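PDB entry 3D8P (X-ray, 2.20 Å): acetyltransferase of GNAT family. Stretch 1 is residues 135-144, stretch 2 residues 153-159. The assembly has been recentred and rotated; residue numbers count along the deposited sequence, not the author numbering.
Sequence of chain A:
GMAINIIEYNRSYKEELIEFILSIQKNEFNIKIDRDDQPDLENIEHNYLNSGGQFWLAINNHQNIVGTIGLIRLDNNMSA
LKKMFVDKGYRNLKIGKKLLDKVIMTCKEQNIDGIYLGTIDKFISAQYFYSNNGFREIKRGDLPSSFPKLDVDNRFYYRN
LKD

Stretch 1 135-144: FREIKRGDLP
Stretch 2 153-159: DNRFYYR

Phe 156 is the apolar centre of this contact. Buried, with chi1 m (-57°) and chi2 -80°, its flat ring offers a broad surface: Leu 143 (m, t) lays CD1 over one face, 3.8 Å from the centroid of the Phe 156 ring, and Arg 140 CG, an aliphatic carbon, lies 3.6 Å from Phe 156 CE2. Ile 138 (p, t) shares this side of the sheet; its beta-branch lets it touch both neighbours, Ile 138 CG1 3.8 Å from Phe 156 CB and CG2 4.0 Å from Tyr 158 CB (chi1 t). Beside Tyr 157, on the other side of the sheet, Phe 135 (m) packs CD2 3.9 Å from Tyr 157 CB and receives Arg 159 CB over its ring face, 3.5 Å from the centroid of the Phe 135 ring, while the extended Arg 159 side chain (t, t, t) leads its charged end away.

The extended backbones run antiparallel, 130° between their N-to-C directions, well off exact antiparallel. Arg 136 and Tyr 158 form a hydrogen-bonded pair: Arg 136 N donates to Tyr 158 O (2.8 Å), and Tyr 158 N to Arg 136 O (2.9 Å). Glu 137 faces Tyr 157 in the non-hydrogen-bonded register, CA to CA 4.3 Å, and Ile 138 N donates to Phe 156 O (2.9 Å). After Ile 138 the chain turns through a 3-10 segment, 140-142, closed by Asp 142 N to Lys 139 O (2.9 Å).

On the sheet side opposite Ile 138, Tyr 157 (m) carries Glu 137 CG over its ring face. Glu 137, extended (t, t) and exposed, reaches Arg 155, whose folded side chain (m, m, m) brings NE 2.8 Å from Glu 137 OE2 in a salt bridge; Arg 155 NH2 adds a weak hydrogen bond to Glu 137 OE1 (3.3 Å). One water donates to Glu 137 OE2 (2.7 Å) and Ile 138 O (2.8 Å) and accepts from Phe 156 N (2.9 Å), bridging the strands.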

# COMPACT_ATOMS: atom_id res chain seq x y z
N PHE A 135 3.78 -3.68 -12.94
CA PHE A 135 4.14 -2.28 -12.79
C PHE A 135 5.35 -1.94 -13.65
O PHE A 135 6.33 -2.65 -13.65
CB PHE A 135 4.46 -1.93 -11.33
CG PHE A 135 3.26 -1.83 -10.46
CD1 PHE A 135 2.70 -2.96 -9.89
CD2 PHE A 135 2.68 -0.57 -10.20
CE1 PHE A 135 1.56 -2.86 -9.10
CE2 PHE A 135 1.57 -0.45 -9.40
CZ PHE A 135 0.99 -1.60 -8.85
N ARG A 136 5.27 -0.81 -14.36
CA ARG A 136 6.42 -0.33 -15.12
C ARG A 136 6.98 0.86 -14.36
O ARG A 136 6.23 1.55 -13.69
CB ARG A 136 6.03 0.02 -16.56
CG ARG A 136 5.15 1.26 -16.71
CD ARG A 136 4.71 1.40 -18.17
NE ARG A 136 3.94 2.62 -18.38
CZ ARG A 136 4.49 3.79 -18.65
NH1 ARG A 136 5.80 3.91 -18.76
NH2 ARG A 136 3.72 4.85 -18.81
N GLU A 137 8.28 1.08 -14.45
CA GLU A 137 8.91 2.25 -13.83
C GLU A 137 8.73 3.46 -14.69
O GLU A 137 8.95 3.39 -15.91
CB GLU A 137 10.42 2.04 -13.54
CG GLU A 137 10.95 3.11 -12.58
CD GLU A 137 12.32 2.85 -11.99
OE1 GLU A 137 12.94 1.85 -12.36
OE2 GLU A 137 12.77 3.65 -11.13
N ILE A 138 8.32 4.55 -14.05
CA ILE A 138 8.07 5.83 -14.71
C ILE A 138 8.96 6.92 -14.09
O ILE A 138 9.60 6.73 -13.07
CB ILE A 138 6.56 6.25 -14.68
CG1 ILE A 138 6.07 6.50 -13.26
CG2 ILE A 138 5.67 5.14 -15.26
CD1 ILE A 138 4.66 7.05 -13.13
N LYS A 139 9.04 8.05 -14.78
CA LYS A 139 9.85 9.16 -14.35
C LYS A 139 9.01 10.07 -13.49
O LYS A 139 7.79 10.09 -13.60
CB LYS A 139 10.43 9.89 -15.57
CG LYS A 139 11.41 9.03 -16.38
CD LYS A 139 12.14 9.75 -17.46
N ARG A 140 9.66 10.80 -12.60
CA ARG A 140 8.99 11.78 -11.73
C ARG A 140 8.12 12.76 -12.57
O ARG A 140 7.00 13.05 -12.18
CB ARG A 140 10.06 12.56 -10.92
CG ARG A 140 9.65 12.92 -9.53
CD ARG A 140 10.80 13.58 -8.69
NE ARG A 140 10.46 13.42 -7.26
CZ ARG A 140 9.75 14.27 -6.54
NH1 ARG A 140 9.33 15.43 -7.06
NH2 ARG A 140 9.49 14.00 -5.27
N GLY A 141 8.64 13.23 -13.70
CA GLY A 141 7.90 14.11 -14.64
C GLY A 141 6.71 13.45 -15.36
O GLY A 141 5.91 14.14 -15.99
N ASP A 142 6.58 12.13 -15.28
CA ASP A 142 5.45 11.41 -15.85
C ASP A 142 4.26 11.32 -14.89
O ASP A 142 3.19 10.88 -15.30
CB ASP A 142 5.83 9.94 -16.12
CG ASP A 142 6.87 9.76 -17.21
OD1 ASP A 142 7.04 10.68 -18.07
OD2 ASP A 142 7.48 8.63 -17.20
N LEU A 143 4.45 11.65 -13.61
CA LEU A 143 3.37 11.54 -12.62
C LEU A 143 2.30 12.61 -12.87
O LEU A 143 2.63 13.73 -13.24
CB LEU A 143 3.91 11.69 -11.18
CG LEU A 143 4.91 10.65 -10.67
CD1 LEU A 143 5.61 11.15 -9.40
CD2 LEU A 143 4.29 9.30 -10.47
N PRO A 144 1.02 12.27 -12.68
CA PRO A 144 -0.03 13.26 -12.88
C PRO A 144 -0.04 14.29 -11.77
O PRO A 144 0.50 14.04 -10.70
CB PRO A 144 -1.30 12.41 -12.85
CG PRO A 144 -0.96 11.27 -12.03
CD PRO A 144 0.46 10.97 -12.25
N ASP A 153 10.21 9.52 -1.49
CA ASP A 153 10.17 8.61 -2.63
C ASP A 153 11.17 8.99 -3.70
O ASP A 153 11.36 10.17 -4.02
CB ASP A 153 8.82 8.62 -3.28
CG ASP A 153 7.78 8.00 -2.42
OD1 ASP A 153 8.18 7.14 -1.61
OD2 ASP A 153 6.59 8.36 -2.57
N ASN A 154 11.78 7.98 -4.28
CA ASN A 154 12.70 8.18 -5.36
C ASN A 154 12.50 7.21 -6.51
O ASN A 154 13.26 7.27 -7.50
CB ASN A 154 14.14 8.14 -4.84
CG ASN A 154 14.37 7.00 -3.85
OD1 ASN A 154 14.26 5.83 -4.21
ND2 ASN A 154 14.73 7.34 -2.60
N ARG A 155 11.54 6.30 -6.40
CA ARG A 155 11.26 5.38 -7.51
C ARG A 155 9.76 5.38 -7.71
O ARG A 155 8.99 5.29 -6.73
CB ARG A 155 11.77 3.95 -7.24
CG ARG A 155 13.26 3.81 -6.84
CD ARG A 155 14.21 3.76 -8.00
NE ARG A 155 13.99 2.58 -8.84
CZ ARG A 155 14.67 1.43 -8.81
NH1 ARG A 155 15.65 1.21 -7.93
NH2 ARG A 155 14.35 0.48 -9.68
N PHE A 156 9.34 5.46 -8.97
CA PHE A 156 7.91 5.58 -9.32
C PHE A 156 7.50 4.52 -10.30
O PHE A 156 8.26 4.15 -11.17
CB PHE A 156 7.60 6.99 -9.86
CG PHE A 156 7.98 8.07 -8.92
CD1 PHE A 156 7.14 8.39 -7.84
CD2 PHE A 156 9.20 8.69 -9.04
CE1 PHE A 156 7.52 9.35 -6.92
CE2 PHE A 156 9.61 9.63 -8.10
CZ PHE A 156 8.75 9.98 -7.07
N TYR A 157 6.28 4.04 -10.15
CA TYR A 157 5.78 2.96 -10.96
C TYR A 157 4.31 3.16 -11.31
O TYR A 157 3.60 3.92 -10.67
CB TYR A 157 5.96 1.62 -10.23
CG TYR A 157 7.37 1.20 -9.94
CD1 TYR A 157 8.03 1.66 -8.81
CD2 TYR A 157 8.04 0.33 -10.78
CE1 TYR A 157 9.34 1.26 -8.52
CE2 TYR A 157 9.35 -0.09 -10.48
CZ TYR A 157 9.99 0.39 -9.36
OH TYR A 157 11.27 0.02 -9.06
N TYR A 158 3.87 2.46 -12.35
CA TYR A 158 2.50 2.50 -12.81
C TYR A 158 2.09 1.12 -13.35
O TYR A 158 2.83 0.44 -14.04
CB TYR A 158 2.28 3.58 -13.89
CG TYR A 158 0.88 3.56 -14.49
CD1 TYR A 158 -0.18 4.19 -13.85
CD2 TYR A 158 0.62 2.90 -15.69
CE1 TYR A 158 -1.48 4.14 -14.40
CE2 TYR A 158 -0.65 2.85 -16.24
CZ TYR A 158 -1.70 3.48 -15.58
OH TYR A 158 -2.96 3.45 -16.14
N ARG A 159 0.87 0.73 -12.98
CA ARG A 159 0.24 -0.45 -13.50
C ARG A 159 -1.08 -0.06 -14.11
O ARG A 159 -1.93 0.51 -13.44
CB ARG A 159 -0.02 -1.48 -12.40
CG ARG A 159 -0.80 -2.68 -12.93
CD ARG A 159 -0.71 -3.88 -12.02
NE ARG A 159 -1.51 -4.98 -12.55
CZ ARG A 159 -1.69 -6.15 -11.94
NH1 ARG A 159 -1.16 -6.40 -10.76
NH2 ARG A 159 -2.47 -7.06 -12.51
O HOH W 1 11.32 5.88 -11.06